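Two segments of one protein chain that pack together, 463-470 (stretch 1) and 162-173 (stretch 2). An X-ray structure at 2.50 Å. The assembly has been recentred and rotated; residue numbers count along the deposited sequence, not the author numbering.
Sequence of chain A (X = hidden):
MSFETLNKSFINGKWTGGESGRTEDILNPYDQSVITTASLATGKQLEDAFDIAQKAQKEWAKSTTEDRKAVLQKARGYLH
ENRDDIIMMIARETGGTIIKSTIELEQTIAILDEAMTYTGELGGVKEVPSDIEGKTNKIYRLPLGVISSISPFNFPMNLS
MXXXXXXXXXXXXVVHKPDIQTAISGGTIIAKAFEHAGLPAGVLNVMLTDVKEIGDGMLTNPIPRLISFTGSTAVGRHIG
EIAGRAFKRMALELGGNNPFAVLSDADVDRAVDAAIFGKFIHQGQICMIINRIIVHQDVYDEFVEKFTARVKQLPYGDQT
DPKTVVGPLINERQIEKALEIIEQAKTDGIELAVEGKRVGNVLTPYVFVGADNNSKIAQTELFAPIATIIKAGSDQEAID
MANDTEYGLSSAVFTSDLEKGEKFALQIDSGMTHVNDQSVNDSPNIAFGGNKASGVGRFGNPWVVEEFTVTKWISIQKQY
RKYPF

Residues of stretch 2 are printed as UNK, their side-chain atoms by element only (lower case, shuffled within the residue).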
# COMPACT_ATOMS: atom_id res chain seq x y z
N TRP A 463 -11.08 -8.19 1.28
CA TRP A 463 -9.96 -7.27 1.52
C TRP A 463 -8.64 -7.97 1.72
O TRP A 463 -7.58 -7.42 1.39
CB TRP A 463 -10.26 -6.29 2.66
CG TRP A 463 -10.87 -6.88 3.92
CD1 TRP A 463 -12.20 -7.26 4.12
CD2 TRP A 463 -10.21 -7.15 5.22
NE1 TRP A 463 -12.39 -7.73 5.39
CE2 TRP A 463 -11.24 -7.70 6.11
CE3 TRP A 463 -8.90 -7.00 5.71
CZ2 TRP A 463 -10.96 -8.08 7.42
CZ3 TRP A 463 -8.64 -7.39 7.03
CH2 TRP A 463 -9.64 -7.91 7.86
N VAL A 464 -8.71 -9.21 2.23
CA VAL A 464 -7.52 -10.01 2.50
C VAL A 464 -6.96 -10.67 1.24
O VAL A 464 -5.75 -10.72 1.03
CB VAL A 464 -7.79 -11.10 3.56
CG1 VAL A 464 -6.48 -11.58 4.16
CG2 VAL A 464 -8.70 -10.56 4.65
N VAL A 465 -7.86 -11.19 0.40
CA VAL A 465 -7.48 -11.80 -0.88
C VAL A 465 -6.66 -10.83 -1.74
O VAL A 465 -5.63 -11.20 -2.27
CB VAL A 465 -8.74 -12.35 -1.64
CG1 VAL A 465 -8.49 -12.52 -3.13
CG2 VAL A 465 -9.18 -13.67 -1.02
N GLU A 466 -7.10 -9.57 -1.83
CA GLU A 466 -6.34 -8.54 -2.55
C GLU A 466 -4.96 -8.34 -1.93
O GLU A 466 -4.01 -8.07 -2.66
CB GLU A 466 -7.07 -7.18 -2.57
CG GLU A 466 -8.56 -7.19 -2.93
CD GLU A 466 -8.86 -7.66 -4.35
OE1 GLU A 466 -8.06 -7.41 -5.28
OE2 GLU A 466 -9.93 -8.28 -4.54
N GLU A 467 -4.84 -8.47 -0.60
CA GLU A 467 -3.58 -8.18 0.10
C GLU A 467 -2.52 -9.21 -0.22
O GLU A 467 -1.35 -8.87 -0.36
CB GLU A 467 -3.78 -8.07 1.62
CG GLU A 467 -4.21 -6.71 2.15
CD GLU A 467 -4.36 -6.68 3.68
OE1 GLU A 467 -5.51 -6.68 4.18
OE2 GLU A 467 -3.33 -6.66 4.40
N PHE A 468 -2.94 -10.46 -0.37
CA PHE A 468 -2.01 -11.58 -0.56
C PHE A 468 -1.97 -12.09 -1.99
O PHE A 468 -1.32 -13.09 -2.28
CB PHE A 468 -2.33 -12.71 0.44
CG PHE A 468 -2.04 -12.33 1.87
CD1 PHE A 468 -0.78 -12.54 2.42
CD2 PHE A 468 -3.03 -11.73 2.65
CE1 PHE A 468 -0.50 -12.17 3.73
CE2 PHE A 468 -2.76 -11.36 3.95
CZ PHE A 468 -1.49 -11.58 4.49
N THR A 469 -2.66 -11.39 -2.88
CA THR A 469 -2.58 -11.75 -4.30
C THR A 469 -2.25 -10.56 -5.14
O THR A 469 -2.46 -9.42 -4.71
CB THR A 469 -3.88 -12.37 -4.84
OG1 THR A 469 -4.94 -11.39 -4.80
CG2 THR A 469 -4.26 -13.61 -4.04
N VAL A 470 -1.74 -10.82 -6.34
CA VAL A 470 -1.57 -9.77 -7.34
C VAL A 470 -2.60 -9.86 -8.48
O VAL A 470 -3.11 -10.93 -8.84
CB VAL A 470 -0.12 -9.72 -7.85
CG1 VAL A 470 0.14 -10.81 -8.87
CG2 VAL A 470 0.18 -8.33 -8.41
N UNK A 162 -2.98 -14.93 11.34
CA UNK A 162 -3.66 -13.91 10.53
C UNK A 162 -2.86 -13.60 9.27
O UNK A 162 -3.42 -13.08 8.31
c UNK A 162 -5.01 -11.76 10.71
n UNK A 162 -3.93 -8.17 12.72
n UNK A 162 -3.69 -9.72 11.04
c UNK A 162 -3.22 -8.68 11.73
c UNK A 162 -3.95 -12.65 11.33
c UNK A 162 -4.97 -10.37 11.30
n UNK A 162 -2.03 -8.16 11.44
N UNK A 163 -1.58 -13.95 9.25
CA UNK A 163 -0.80 -13.77 8.03
C UNK A 163 -0.42 -15.08 7.38
O UNK A 163 -0.36 -15.17 6.14
c UNK A 163 0.45 -12.93 8.28
o UNK A 163 0.06 -11.68 8.80
N UNK A 164 -0.14 -16.07 8.19
CA UNK A 164 0.26 -17.36 7.66
C UNK A 164 -0.86 -17.98 6.78
O UNK A 164 -0.62 -18.37 5.64
c UNK A 164 0.72 -18.30 8.79
c UNK A 164 2.06 -17.80 9.35
c UNK A 164 2.44 -18.36 10.70
c UNK A 164 0.77 -19.73 8.30
N UNK A 165 -2.08 -18.00 7.29
CA UNK A 165 -3.13 -18.80 6.62
C UNK A 165 -3.61 -18.24 5.26
O UNK A 165 -3.70 -18.98 4.29
c UNK A 165 -4.29 -19.10 7.57
N UNK A 166 -3.92 -16.93 5.18
CA UNK A 166 -4.18 -16.37 3.84
C UNK A 166 -3.00 -16.50 2.88
O UNK A 166 -3.18 -16.85 1.71
c UNK A 166 -4.18 -14.67 5.58
c UNK A 166 -4.30 -16.00 6.25
c UNK A 166 -4.47 -14.89 4.12
N UNK A 167 -1.79 -16.24 3.36
CA UNK A 167 -0.60 -16.39 2.54
C UNK A 167 -0.56 -17.76 1.86
O UNK A 167 -0.49 -17.86 0.63
c UNK A 167 0.65 -16.21 3.38
N UNK A 168 -0.61 -18.80 2.67
CA UNK A 168 -0.57 -20.16 2.16
C UNK A 168 -1.80 -20.51 1.31
O UNK A 168 -1.68 -21.17 0.28
c UNK A 168 1.35 -21.60 5.18
c UNK A 168 -0.34 -21.16 3.31
c UNK A 168 -0.71 -22.58 2.88
c UNK A 168 1.11 -21.05 3.79
N UNK A 169 -2.97 -20.03 1.72
CA UNK A 169 -4.20 -20.26 0.96
C UNK A 169 -4.09 -19.77 -0.47
O UNK A 169 -4.65 -20.38 -1.38
c UNK A 169 -5.36 -19.56 1.65
N UNK A 170 -3.37 -18.67 -0.66
CA UNK A 170 -3.35 -18.00 -1.95
C UNK A 170 -2.03 -18.21 -2.69
O UNK A 170 -1.60 -17.39 -3.51
c UNK A 170 -5.11 -16.30 -1.20
c UNK A 170 -5.27 -14.94 -0.55
c UNK A 170 -3.69 -16.51 -1.76
c UNK A 170 -6.15 -16.50 -2.30
N UNK A 171 -1.39 -19.34 -2.38
CA UNK A 171 -0.25 -19.81 -3.15
C UNK A 171 1.06 -19.12 -2.85
O UNK A 171 2.00 -19.22 -3.63
N UNK A 172 1.12 -18.41 -1.74
CA UNK A 172 2.37 -17.79 -1.33
C UNK A 172 3.19 -18.72 -0.44
O UNK A 172 2.70 -19.75 -0.00
n UNK A 172 -0.02 -15.35 -0.93
c UNK A 172 2.11 -16.47 -0.60
c UNK A 172 1.23 -15.54 -1.40
o UNK A 172 1.66 -14.99 -2.42
N UNK A 173 4.43 -18.34 -0.21
CA UNK A 173 5.26 -18.96 0.81
C UNK A 173 5.53 -17.90 1.86
O UNK A 173 5.17 -16.73 1.67
c UNK A 173 6.57 -19.43 0.21
o UNK A 173 7.39 -18.30 -0.08

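Position 162 carries four carbons and three nitrogens in an unbranched chain of three carbons and a nitrogen, ending in a carbon with two more nitrogens. This guanidinium chain does not contact stretch 1; the residue is Arg-162, whose CD comes closest, 6.3 Å from CH2 of Trp-463. Position 163 has one carbon and one oxygen, a hydroxymethyl; its backbone O lies 3.9 Å from CE1 of Phe-468, oblique to the ring. This is Ser-163, its hydroxyl hydrogen-bonded elsewhere in the structure.

At 164, four carbons fork at the first, one arm two carbons long; the CA-to-CB bond points away from stretch 1: Ile-164. Position 165 has a single carbon, out of reach of the other segment, and is Ala-165.

Position 166 has three carbons that close a ring onto its own backbone N, which therefore has no hydrogen to give to the preceding turn; the helix is kinked here. Its CB lies 3.8 Å from CD2 of Phe-468 and 3.9 Å from CG1 of Val-464. The residue is Pro-166, and its CB sits over the aromatic face in a CH-pi contact, 24° off the ring normal. A lone carbon at 167, 4.1 Å from CD1 of Phe-468, identifies Ala-167; its backbone N lies over the same face.

Position 168 repeats the four-carbon pattern forked at the first carbon, remote from stretch 1, and is Ile-168. Position 169, with one carbon, is Ala-169, likewise out of reach. At 170 four carbons fork at the second; one terminal carbon lies 3.8 Å from CB of Phe-468 and 4.1 Å from CG2 of Val-465, and CB lies 3.7 Å from CG2 of Thr-469. The residue is Leu-170, the first to leave helical geometry.

Position 171 has no side-chain atoms and a positive phi of 78°, a conformation that favours its residue, Gly-171. Position 172 has two carbons, the second bearing one oxygen and one nitrogen; the nitrogen donates hydrogen bonds to O of Phe-468 at 2.9 Å and to O of Ala-167 at 3.0 Å. This carboxamide is Asn-172. Position 173, one carbon and one oxygen, is Ser-173, too distant to participate.

The contact centres on Phe-468, whose ring packs against Pro-166 and Ala-167 where the helices cross at 72°. Val-464, Val-465 and Thr-469 extend this apolar packing to Pro-166 and Leu-170. Beyond the helix, Asn-172 uses one amide nitrogen to join the carbonyls of both segments, adding a directional bond to a largely apolar interface.

Stretch 2 162-173: RSIAPAIALGNS
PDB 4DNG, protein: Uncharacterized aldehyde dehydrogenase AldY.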